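Local coordinates for cupin domain protein (Microcystis aeruginosa DIANCHI905, PDB 5ZBF) that probably acts as a cupin-fold isomerase in biosynthesis of the Choi moiety of aeruginosins, and binds 4-hydroxyphenylpyruvic acid at an iron(II) site, at residues A[22-27]-A[156-161]; A[47-52]-A[96-101]. All coordinates share one frame; numbering follows the deposited sequence.

Interaction 1: A[22-27]-A[156-161]; sequences FQCQDT and EEIGFI
Cys24 and Ile158 mark the closest approach of the two backbones, yet their CA atoms are still 7.9 Å apart, so side chains and water must bridge the distance. Residues 22-27 finish strand 17-24 and reverse direction in a type II' beta turn from Cys24 to Thr27, closed by backbone hydrogen bonds in both directions between these two residues; Gln25 supplies the positive phi (50°) of the turn. The other segment is extended strand around Ile158. Ile158 carries the apolar part. With CD1 anti to CA (chi2 165°), its terminal methyl meets Cys24 SG at 3.8 Å and Thr27 CG2 at 3.9 Å, touching both ends of the turn.

The polar part depends on Glu156 OE2. One water, 2.8 Å from this atom, also donates to Cys24 O and accepts from Thr27 OG1, which has a further partner in Arg101. A second water, 2.9 Å from OE2, accepts the Asp26 N-H. With Tyr184 OH as third partner, three hydrogen bonds hold this carboxylate oxygen. The arrangement is a two-residue beta-hairpin turn lying against a strand of the second cupin domain, consistent with a bicupin, a chain with two cupin domains.

Interaction 2: A[47-52]-A[96-101]; sequences ESQIGM and GFDLKR. With FE2 (Fe (II) ion), chain C; ENO (3-(4-hydroxy-phenyl)pyruvic acid), chain B.
Ser48 with Arg101, Ile50 with Leu99 and Met52 with Phe97 form three antiparallel hydrogen-bonded pairs, each joined by two N-H to O bonds; the straightest, Ile50 N to Leu99 O, is 3.1 Å long. At the non-hydrogen-bonded pair Gly51-Asp98 the CA atoms come within 4.0 Å.

Apolar contacts line the face bearing Ile50, Met52, Phe97 and Leu99. Ile50 CG1 rests on Leu99 CB. Met52 N stands over the centre of the Phe97 ring, while the Met52 side chain runs alongside it, CB 3.6 Å from CE2; in one of two conformers Met52 SD, 4.9 Å from the ring centroid, adds an oblique Met-aromatic contact.

On the other face Gln49 and Lys100 run side by side, their CG atoms 3.9 Å apart. The Gln49 amide binds iron(II), alongside His43, His45 and His84, while the ligand chelates the metal through O4 and O1, at 2.1 and 2.2 Å. Lys100 NZ donates to O1 at 3.0 Å. An alanine at Lys100 would probably leave O1 without this donor and uncover the flank of the Gln49 chain. The carboxylate oxygen O1 is thus shared between metal and amine, which is likely to help orient the bound keto acid, together with Gln30 and Glu41.

Both contacts are buried but built differently. Interaction 2 is direct pairing of neighbouring strands, burying 577 Å² and carrying iron and ligand on one face; interaction 1 joins a turn to a strand that does not pair with it, buries 184 Å² and combines a small apolar contact with water-bridged polar groups, with the side chain of Thr27 about 12 Å from the ligand. Strand 27-34, which follows the turn of interaction 1, pairs with strand 94-101 of interaction 2. The two contacts meet where Ile158 CD1 packs on Leu99 CD2 (3.7 Å), Phe160 and Phe97 stand edge-to-face, and Arg101 NH2 probably bonds Thr27 OG1. The apolar face behind the metal site therefore continues into interaction 1.

Interaction 1: A[22-27]-A[156-161]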
loop_
_atom_site.group_PDB
_atom_site.type_symbol
_atom_site.label_atom_id
_atom_site.label_comp_id
_atom_site.label_asym_id
_atom_site.label_seq_id
_atom_site.Cartn_x
_atom_site.Cartn_y
_atom_site.Cartn_z
ATOM N N PHE A 22 -8.278 -5.463 5.170
ATOM C CA PHE A 22 -9.318 -4.611 4.627
ATOM C C PHE A 22 -9.744 -5.130 3.252
ATOM O O PHE A 22 -8.899 -5.353 2.379
ATOM C CB PHE A 22 -8.823 -3.192 4.393
ATOM C CG PHE A 22 -8.244 -2.471 5.590
ATOM C CD1 PHE A 22 -8.926 -1.403 6.166
ATOM C CD2 PHE A 22 -6.969 -2.758 6.053
ATOM C CE1 PHE A 22 -8.367 -0.681 7.204
ATOM C CE2 PHE A 22 -6.404 -2.032 7.092
ATOM C CZ PHE A 22 -7.105 -0.994 7.669
ATOM N N GLN A 23 -11.046 -5.250 3.034
ATOM C CA GLN A 23 -11.567 -5.694 1.742
ATOM C C GLN A 23 -11.841 -4.476 0.879
ATOM O O GLN A 23 -12.525 -3.567 1.326
ATOM C CB GLN A 23 -12.852 -6.498 1.930
ATOM C CG GLN A 23 -13.286 -7.270 0.689
ATOM C CD GLN A 23 -12.352 -8.425 0.363
ATOM O OE1 GLN A 23 -12.045 -9.255 1.224
ATOM N NE2 GLN A 23 -11.899 -8.487 -0.888
ATOM N N CYS A 24 -11.304 -4.469 -0.343
ATOM C CA CYS A 24 -11.530 -3.398 -1.319
ATOM C C CYS A 24 -12.007 -4.031 -2.641
ATOM O O CYS A 24 -11.245 -4.173 -3.603
ATOM C CB CYS A 24 -10.247 -2.598 -1.539
ATOM S SG CYS A 24 -9.585 -1.825 -0.053
ATOM N N GLN A 25 -13.279 -4.416 -2.656
ATOM C CA GLN A 25 -13.849 -5.250 -3.713
ATOM C C GLN A 25 -12.968 -6.481 -3.961
ATOM O O GLN A 25 -12.876 -7.330 -3.081
ATOM C CB GLN A 25 -14.133 -4.425 -4.970
ATOM C CG GLN A 25 -15.353 -3.539 -4.788
ATOM C CD GLN A 25 -15.706 -2.715 -6.019
ATOM O OE1 GLN A 25 -15.178 -2.925 -7.112
ATOM N NE2 GLN A 25 -16.607 -1.766 -5.837
ATOM N N ASP A 26 -12.300 -6.581 -5.110
ATOM C CA ASP A 26 -11.537 -7.796 -5.422
ATOM C C ASP A 26 -10.069 -7.712 -5.007
ATOM O O ASP A 26 -9.284 -8.621 -5.298
ATOM C CB ASP A 26 -11.658 -8.149 -6.908
ATOM C CG ASP A 26 -13.070 -8.511 -7.306
ATOM O OD1 ASP A 26 -13.810 -9.084 -6.476
ATOM O OD2 ASP A 26 -13.443 -8.227 -8.459
ATOM N N THR A 27 -9.708 -6.629 -4.320
ATOM C CA THR A 27 -8.380 -6.466 -3.765
ATOM C C THR A 27 -8.458 -6.521 -2.239
ATOM O O THR A 27 -9.347 -5.926 -1.630
ATOM C CB THR A 27 -7.789 -5.108 -4.183
ATOM O OG1 THR A 27 -7.865 -4.983 -5.604
ATOM C CG2 THR A 27 -6.341 -4.963 -3.731
ATOM N N GLU A 156 -9.144 2.065 -9.944
ATOM C CA GLU A 156 -9.404 1.920 -8.521
ATOM C C GLU A 156 -8.199 2.437 -7.755
ATOM O O GLU A 156 -7.062 2.281 -8.199
ATOM C CB GLU A 156 -9.656 0.465 -8.158
ATOM C CG GLU A 156 -10.918 -0.072 -8.782
ATOM C CD GLU A 156 -11.054 -1.548 -8.576
ATOM O OE1 GLU A 156 -10.897 -2.296 -9.563
ATOM O OE2 GLU A 156 -11.297 -1.948 -7.422
ATOM N N GLU A 157 -8.460 3.051 -6.606
ATOM C CA GLU A 157 -7.410 3.636 -5.790
ATOM C C GLU A 157 -7.624 3.294 -4.331
ATOM O O GLU A 157 -8.735 3.417 -3.810
ATOM C CB GLU A 157 -7.404 5.147 -5.968
ATOM C CG GLU A 157 -6.350 5.882 -5.164
ATOM C CD GLU A 157 -6.350 7.368 -5.457
ATOM O OE1 GLU A 157 -6.597 7.739 -6.625
ATOM O OE2 GLU A 157 -6.106 8.152 -4.522
ATOM N N ILE A 158 -6.552 2.852 -3.686
ATOM C CA ILE A 158 -6.550 2.615 -2.251
ATOM C C ILE A 158 -5.498 3.527 -1.664
ATOM O O ILE A 158 -4.384 3.584 -2.185
ATOM C CB ILE A 158 -6.185 1.157 -1.937
ATOM C CG1 ILE A 158 -7.254 0.227 -2.519
ATOM C CG2 ILE A 158 -6.033 0.953 -0.432
ATOM C CD1 ILE A 158 -6.830 -1.221 -2.600
ATOM N N GLY A 159 -5.816 4.216 -0.568
ATOM C CA GLY A 159 -4.806 5.081 0.045
ATOM C C GLY A 159 -4.864 5.187 1.559
ATOM O O GLY A 159 -5.852 4.833 2.185
ATOM N N PHE A 160 -3.783 5.702 2.131
ATOM C CA PHE A 160 -3.687 5.888 3.563
ATOM C C PHE A 160 -2.582 6.875 3.870
ATOM O O PHE A 160 -1.762 7.174 3.013
ATOM C CB PHE A 160 -3.441 4.533 4.267
ATOM C CG PHE A 160 -2.123 3.878 3.928
ATOM C CD1 PHE A 160 -1.028 3.990 4.781
ATOM C CD2 PHE A 160 -1.990 3.098 2.775
ATOM C CE1 PHE A 160 0.172 3.367 4.480
ATOM C CE2 PHE A 160 -0.788 2.498 2.465
ATOM C CZ PHE A 160 0.297 2.623 3.321
ATOM N N ILE A 161 -2.538 7.342 5.111
ATOM C CA ILE A 161 -1.509 8.292 5.522
ATOM C C ILE A 161 -0.688 7.747 6.678
ATOM O O ILE A 161 -1.130 6.847 7.389
ATOM C CB ILE A 161 -2.099 9.677 5.870
ATOM C CG1 ILE A 161 -2.942 9.633 7.154
ATOM C CG2 ILE A 161 -2.906 10.194 4.693
ATOM C CD1 ILE A 161 -3.455 10.986 7.604
HETATM O O HOH W 1 -9.503 -2.882 -5.533
HETATM O O HOH W 2 -11.583 -4.794 -7.424
#

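Interaction 2: A[47-52]-A[96-101]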
loop_
_atom_site.group_PDB
_atom_site.type_symbol
_atom_site.label_atom_id
_atom_site.label_comp_id
_atom_site.label_asym_id
_atom_site.label_seq_id
_atom_site.Cartn_x
_atom_site.Cartn_y
_atom_site.Cartn_z
ATOM N N GLU A 47 -3.328 -15.494 -5.663
ATOM C CA GLU A 47 -3.306 -14.034 -5.696
ATOM C C GLU A 47 -1.886 -13.535 -5.925
ATOM O O GLU A 47 -0.926 -14.039 -5.318
ATOM C CB GLU A 47 -3.848 -13.430 -4.402
ATOM C CG GLU A 47 -5.325 -13.716 -4.140
ATOM C CD GLU A 47 -5.593 -15.064 -3.492
ATOM O OE1 GLU A 47 -4.631 -15.771 -3.109
ATOM O OE2 GLU A 47 -6.783 -15.420 -3.362
ATOM N N SER A 48 -1.762 -12.557 -6.819
ATOM C CA SER A 48 -0.545 -11.765 -6.937
ATOM C C SER A 48 -0.448 -10.840 -5.741
ATOM O O SER A 48 -1.470 -10.430 -5.176
ATOM C CB SER A 48 -0.565 -10.927 -8.210
ATOM O OG SER A 48 -0.658 -11.749 -9.355
ATOM N N GLN A 49 0.781 -10.500 -5.375
ATOM C CA GLN A 49 1.039 -9.755 -4.152
ATOM C C GLN A 49 2.135 -8.723 -4.351
ATOM O O GLN A 49 3.150 -8.982 -5.007
ATOM C CB GLN A 49 1.440 -10.734 -3.049
ATOM C CG GLN A 49 1.771 -10.111 -1.702
ATOM C CD GLN A 49 2.262 -11.137 -0.705
ATOM O OE1 GLN A 49 3.327 -10.991 -0.100
ATOM N NE2 GLN A 49 1.489 -12.195 -0.544
ATOM N N ILE A 50 1.906 -7.551 -3.774
ATOM C CA ILE A 50 2.907 -6.502 -3.680
ATOM C C ILE A 50 2.867 -5.939 -2.274
ATOM O O ILE A 50 1.859 -6.075 -1.587
ATOM C CB ILE A 50 2.642 -5.347 -4.672
ATOM C CG1 ILE A 50 1.242 -4.745 -4.462
ATOM C CG2 ILE A 50 2.790 -5.845 -6.104
ATOM C CD1 ILE A 50 0.931 -3.552 -5.338
ATOM N N GLY A 51 3.938 -5.275 -1.863
ATOM C CA GLY A 51 3.947 -4.627 -0.565
ATOM C C GLY A 51 5.187 -3.822 -0.285
ATOM O O GLY A 51 6.133 -3.855 -1.056
ATOM N N MET A 52 5.160 -3.099 0.834
ATOM C CA MET A 52 6.272 -2.242 1.238
ATOM C C MET A 52 6.405 -2.283 2.740
ATOM O O MET A 52 5.421 -2.480 3.456
ATOM C CB MET A 52 6.025 -0.786 0.864
ATOM C CG MET A 52 5.738 -0.510 -0.590
ATOM S SD MET A 52 5.672 1.281 -0.811
ATOM C CE MET A 52 7.267 1.766 -0.145
ATOM N N GLY A 96 4.425 -3.057 7.961
ATOM C CA GLY A 96 4.321 -2.947 6.502
ATOM C C GLY A 96 2.909 -3.045 5.982
ATOM O O GLY A 96 1.958 -3.071 6.750
ATOM N N PHE A 97 2.767 -3.052 4.655
ATOM C CA PHE A 97 1.473 -3.353 4.059
ATOM C C PHE A 97 1.674 -4.246 2.861
ATOM O O PHE A 97 2.778 -4.308 2.311
ATOM C CB PHE A 97 0.695 -2.091 3.661
ATOM C CG PHE A 97 1.264 -1.347 2.475
ATOM C CD1 PHE A 97 0.842 -1.624 1.182
ATOM C CD2 PHE A 97 2.191 -0.348 2.665
ATOM C CE1 PHE A 97 1.349 -0.922 0.098
ATOM C CE2 PHE A 97 2.695 0.363 1.599
ATOM C CZ PHE A 97 2.279 0.076 0.307
ATOM N N ASP A 98 0.607 -4.956 2.498
ATOM C CA ASP A 98 0.547 -5.755 1.266
ATOM C C ASP A 98 -0.798 -5.552 0.591
ATOM O O ASP A 98 -1.787 -5.235 1.254
ATOM C CB ASP A 98 0.654 -7.265 1.530
ATOM C CG ASP A 98 1.769 -7.635 2.473
ATOM O OD1 ASP A 98 1.470 -7.915 3.654
ATOM O OD2 ASP A 98 2.930 -7.686 2.025
ATOM N N LEU A 99 -0.834 -5.787 -0.718
ATOM C CA LEU A 99 -2.072 -5.873 -1.465
ATOM C C LEU A 99 -2.041 -7.186 -2.203
ATOM O O LEU A 99 -1.001 -7.576 -2.719
ATOM C CB LEU A 99 -2.198 -4.746 -2.485
ATOM C CG LEU A 99 -2.452 -3.373 -1.901
ATOM C CD1 LEU A 99 -1.122 -2.672 -1.681
ATOM C CD2 LEU A 99 -3.363 -2.562 -2.808
ATOM N N LYS A 100 -3.184 -7.864 -2.224
ATOM C CA LYS A 100 -3.322 -9.145 -2.901
ATOM C C LYS A 100 -4.558 -9.132 -3.786
ATOM O O LYS A 100 -5.612 -8.625 -3.393
ATOM C CB LYS A 100 -3.376 -10.289 -1.887
ATOM C CG LYS A 100 -2.040 -10.531 -1.208
ATOM C CD LYS A 100 -2.176 -11.340 0.065
ATOM C CE LYS A 100 -2.636 -12.752 -0.211
ATOM N NZ LYS A 100 -2.468 -13.586 1.014
ATOM N N ARG A 101 -4.415 -9.699 -4.984
ATOM C CA ARG A 101 -5.449 -9.631 -6.008
ATOM C C ARG A 101 -5.167 -10.706 -7.039
ATOM O O ARG A 101 -4.006 -10.922 -7.390
ATOM C CB ARG A 101 -5.401 -8.264 -6.686
ATOM C CG ARG A 101 -6.464 -8.048 -7.733
ATOM C CD ARG A 101 -6.185 -6.805 -8.544
ATOM N NE ARG A 101 -7.185 -6.659 -9.589
ATOM C CZ ARG A 101 -8.424 -6.206 -9.400
ATOM N NH1 ARG A 101 -9.244 -6.117 -10.434
ATOM N NH2 ARG A 101 -8.847 -5.836 -8.193
HETATM FE FE FE2 C . 1.968 -14.076 0.328
HETATM O O4 ENO B . 3.045 -13.013 1.798
HETATM C C9 ENO B . 2.959 -14.589 5.845
HETATM C C8 ENO B . 3.337 -15.855 6.296
HETATM C C7 ENO B . 4.278 -16.603 5.587
HETATM C C6 ENO B . 4.842 -16.077 4.427
HETATM C C5 ENO B . 4.464 -14.812 3.977
HETATM C C4 ENO B . 3.524 -14.062 4.682
HETATM O O3 ENO B . 4.650 -17.842 6.020
HETATM C C3 ENO B . 3.123 -12.693 4.164
HETATM C C2 ENO B . 2.398 -12.897 2.843
HETATM C C1 ENO B . 0.935 -12.989 2.803
HETATM O O2 ENO B . 0.234 -12.588 3.769
HETATM O O1 ENO B . 0.411 -13.481 1.777
#